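Local coordinates for ribokinase (Thermotoga maritima, PDB 1VM7), which phosphorylates D-ribose at O-5, using ATP and a divalent cation, most likely magnesium, to give D-ribose 5-phosphate, at the interface of chains A and B. Sequence-based numbering; all coordinates share one arbitrary frame. Chains: chain A/B, ribokinase.

The interface of chains A and B. Residues chain A 107, 119-120; chain B 29, 31, 41-43.
Here the two subunits of the ribokinase homodimer join edge to edge through parallel beta bridges, A:Ile119 with B:Gln41 and A:Ile120 with B:Lys42, backed by apolar side chains; strand 116-121 of chain A pairs alongside strand 40-42 of chain B, carrying the sheet across the subunit boundary. Two backbone hydrogen bonds from A:Ile120 sew the edges together: its N donates to B:Gln41 O at 3.0 Å, and its O accepts from B:Ala43 N at 2.9 Å. B:Lys42 sits between these two partners, and its extended side chain leads away from the apolar layer. On the opposite face of the paired strands from the A:Ile120 side chain, A:Ile119 turns toward B:Leu29 and B:Ala43. Its CG2 branch, anti to the backbone N, meets the methyl CB of B:Ala43 at 3.6 Å, while CD1 at the end of the other branch reaches B:Leu29 CD1 at 4.1 Å. B:Leu29 spreads both methyls against A:Phe107: CD1 lies over one face, offset toward the rim and 3.9 Å from the ring centroid, and CD2 packs near A:Phe107 CE1 at 3.4 Å. The phenyl points this way because CG lies beside the backbone N, with chi1 at -60°. A leucine in place of A:Phe107 would probably lose the flat face beneath B:Leu29 CD1 and leave that methyl less well packed. The patch centre lies about 25 Å from B:Asp258, the presumed catalytic base, so a direct role in phosphoryl transfer is unlikely; the seam and its two-fold twin join the lid sheets of the homodimer and probably help to position them over the ribose sites.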
ATOM      1  N   PHE A 107       3.813  -4.047  -0.973  1.00 33.78           N
ATOM      2  CA  PHE A 107       3.354  -2.985  -1.870  1.00 34.17           C
ATOM      3  C   PHE A 107       4.115  -3.113  -3.173  1.00 34.95           C
ATOM      4  O   PHE A 107       5.330  -2.855  -3.221  1.00 35.17           O
ATOM      5  CB  PHE A 107       3.623  -1.632  -1.262  1.00 33.41           C
ATOM      6  CG  PHE A 107       2.941  -1.433   0.041  1.00 34.03           C
ATOM      7  CD1 PHE A 107       3.558  -1.815   1.227  1.00 34.37           C
ATOM      8  CD2 PHE A 107       1.677  -0.891   0.098  1.00 33.52           C
ATOM      9  CE1 PHE A 107       2.925  -1.621   2.437  1.00 32.92           C
ATOM     10  CE2 PHE A 107       1.052  -0.679   1.331  1.00 35.06           C
ATOM     11  CZ  PHE A 107       1.672  -1.047   2.484  1.00 32.29           C
ATOM     12  N   ILE A 119       7.921  -3.141  -1.903  1.00 33.25           N
ATOM     13  CA  ILE A 119       8.224  -2.841  -0.517  1.00 33.11           C
ATOM     14  C   ILE A 119       7.435  -3.808   0.361  1.00 33.70           C
ATOM     15  O   ILE A 119       6.211  -3.890   0.239  1.00 32.94           O
ATOM     16  CB  ILE A 119       7.837  -1.426  -0.157  1.00 33.36           C
ATOM     17  CG1 ILE A 119       8.733  -0.411  -0.902  1.00 34.20           C
ATOM     18  CG2 ILE A 119       8.000  -1.220   1.335  1.00 35.18           C
ATOM     19  CD1 ILE A 119       8.098   0.982  -0.997  1.00 35.38           C
ATOM     20  N   ILE A 120       8.146  -4.511   1.243  1.00 33.39           N
ATOM     21  CA  ILE A 120       7.574  -5.527   2.091  1.00 34.34           C
ATOM     22  C   ILE A 120       7.548  -5.063   3.533  1.00 33.16           C
ATOM     23  O   ILE A 120       8.571  -4.684   4.061  1.00 33.04           O
ATOM     24  CB  ILE A 120       8.377  -6.850   2.009  1.00 34.85           C
ATOM     25  CG1 ILE A 120       8.123  -7.489   0.649  1.00 38.13           C
ATOM     26  CG2 ILE A 120       7.917  -7.822   3.125  1.00 36.38           C
ATOM     27  CD1 ILE A 120       8.935  -8.697   0.379  1.00 42.47           C
TER
ATOM     28  N   LEU B  29       5.710   4.739   4.086  1.00 33.08           N
ATOM     29  CA  LEU B  29       6.637   3.630   4.099  1.00 33.69           C
ATOM     30  C   LEU B  29       8.063   4.172   4.191  1.00 33.04           C
ATOM     31  O   LEU B  29       8.551   4.803   3.290  1.00 33.53           O
ATOM     32  CB  LEU B  29       6.397   2.809   2.831  1.00 34.10           C
ATOM     33  CG  LEU B  29       4.980   2.230   2.671  1.00 34.40           C
ATOM     34  CD1 LEU B  29       4.748   1.792   1.256  1.00 36.63           C
ATOM     35  CD2 LEU B  29       4.761   1.072   3.554  1.00 36.46           C
ATOM     36  N   VAL B  31      11.916   3.728   4.154  1.00 33.42           N
ATOM     37  CA  VAL B  31      12.883   2.829   3.534  1.00 33.05           C
ATOM     38  C   VAL B  31      14.278   3.457   3.590  1.00 32.89           C
ATOM     39  O   VAL B  31      14.435   4.673   3.754  1.00 32.61           O
ATOM     40  CB  VAL B  31      12.522   2.498   2.044  1.00 32.46           C
ATOM     41  CG1 VAL B  31      11.234   1.705   1.978  1.00 32.62           C
ATOM     42  CG2 VAL B  31      12.352   3.754   1.226  1.00 33.86           C
ATOM     43  N   GLN B  41      12.454  -4.514  -1.233  1.00 33.66           N
ATOM     44  CA  GLN B  41      13.103  -3.863  -0.091  1.00 33.67           C
ATOM     45  C   GLN B  41      12.144  -3.902   1.073  1.00 34.12           C
ATOM     46  O   GLN B  41      10.969  -3.698   0.875  1.00 34.60           O
ATOM     47  CB  GLN B  41      13.465  -2.401  -0.425  1.00 33.71           C
ATOM     48  CG  GLN B  41      14.067  -1.642   0.754  1.00 33.37           C
ATOM     49  CD  GLN B  41      14.558  -0.238   0.429  1.00 33.44           C
ATOM     50  OE1 GLN B  41      15.462   0.274   1.097  1.00 32.67           O
ATOM     51  NE2 GLN B  41      13.964   0.393  -0.573  1.00 29.95           N
ATOM     52  N   LYS B  42      12.637  -4.188   2.276  1.00 34.90           N
ATOM     53  CA  LYS B  42      11.817  -4.150   3.481  1.00 35.80           C
ATOM     54  C   LYS B  42      11.574  -2.707   3.900  1.00 35.34           C
ATOM     55  O   LYS B  42      12.496  -1.895   3.884  1.00 35.42           O
ATOM     56  CB  LYS B  42      12.495  -4.882   4.634  1.00 36.34           C
ATOM     57  CG  LYS B  42      12.538  -6.378   4.474  1.00 39.32           C
ATOM     58  CD  LYS B  42      12.662  -7.070   5.843  1.00 41.13           C
ATOM     59  CE  LYS B  42      12.700  -8.609   5.734  1.00 41.90           C
ATOM     60  NZ  LYS B  42      12.578  -9.251   7.112  1.00 42.08           N
ATOM     61  N   ALA B  43      10.340  -2.395   4.289  1.00 35.25           N
ATOM     62  CA  ALA B  43      10.046  -1.108   4.896  1.00 35.28           C
ATOM     63  C   ALA B  43      10.572  -1.138   6.337  1.00 35.58           C
ATOM     64  O   ALA B  43      10.319  -2.087   7.078  1.00 35.61           O
ATOM     65  CB  ALA B  43       8.567  -0.822   4.863  1.00 35.22           C
TER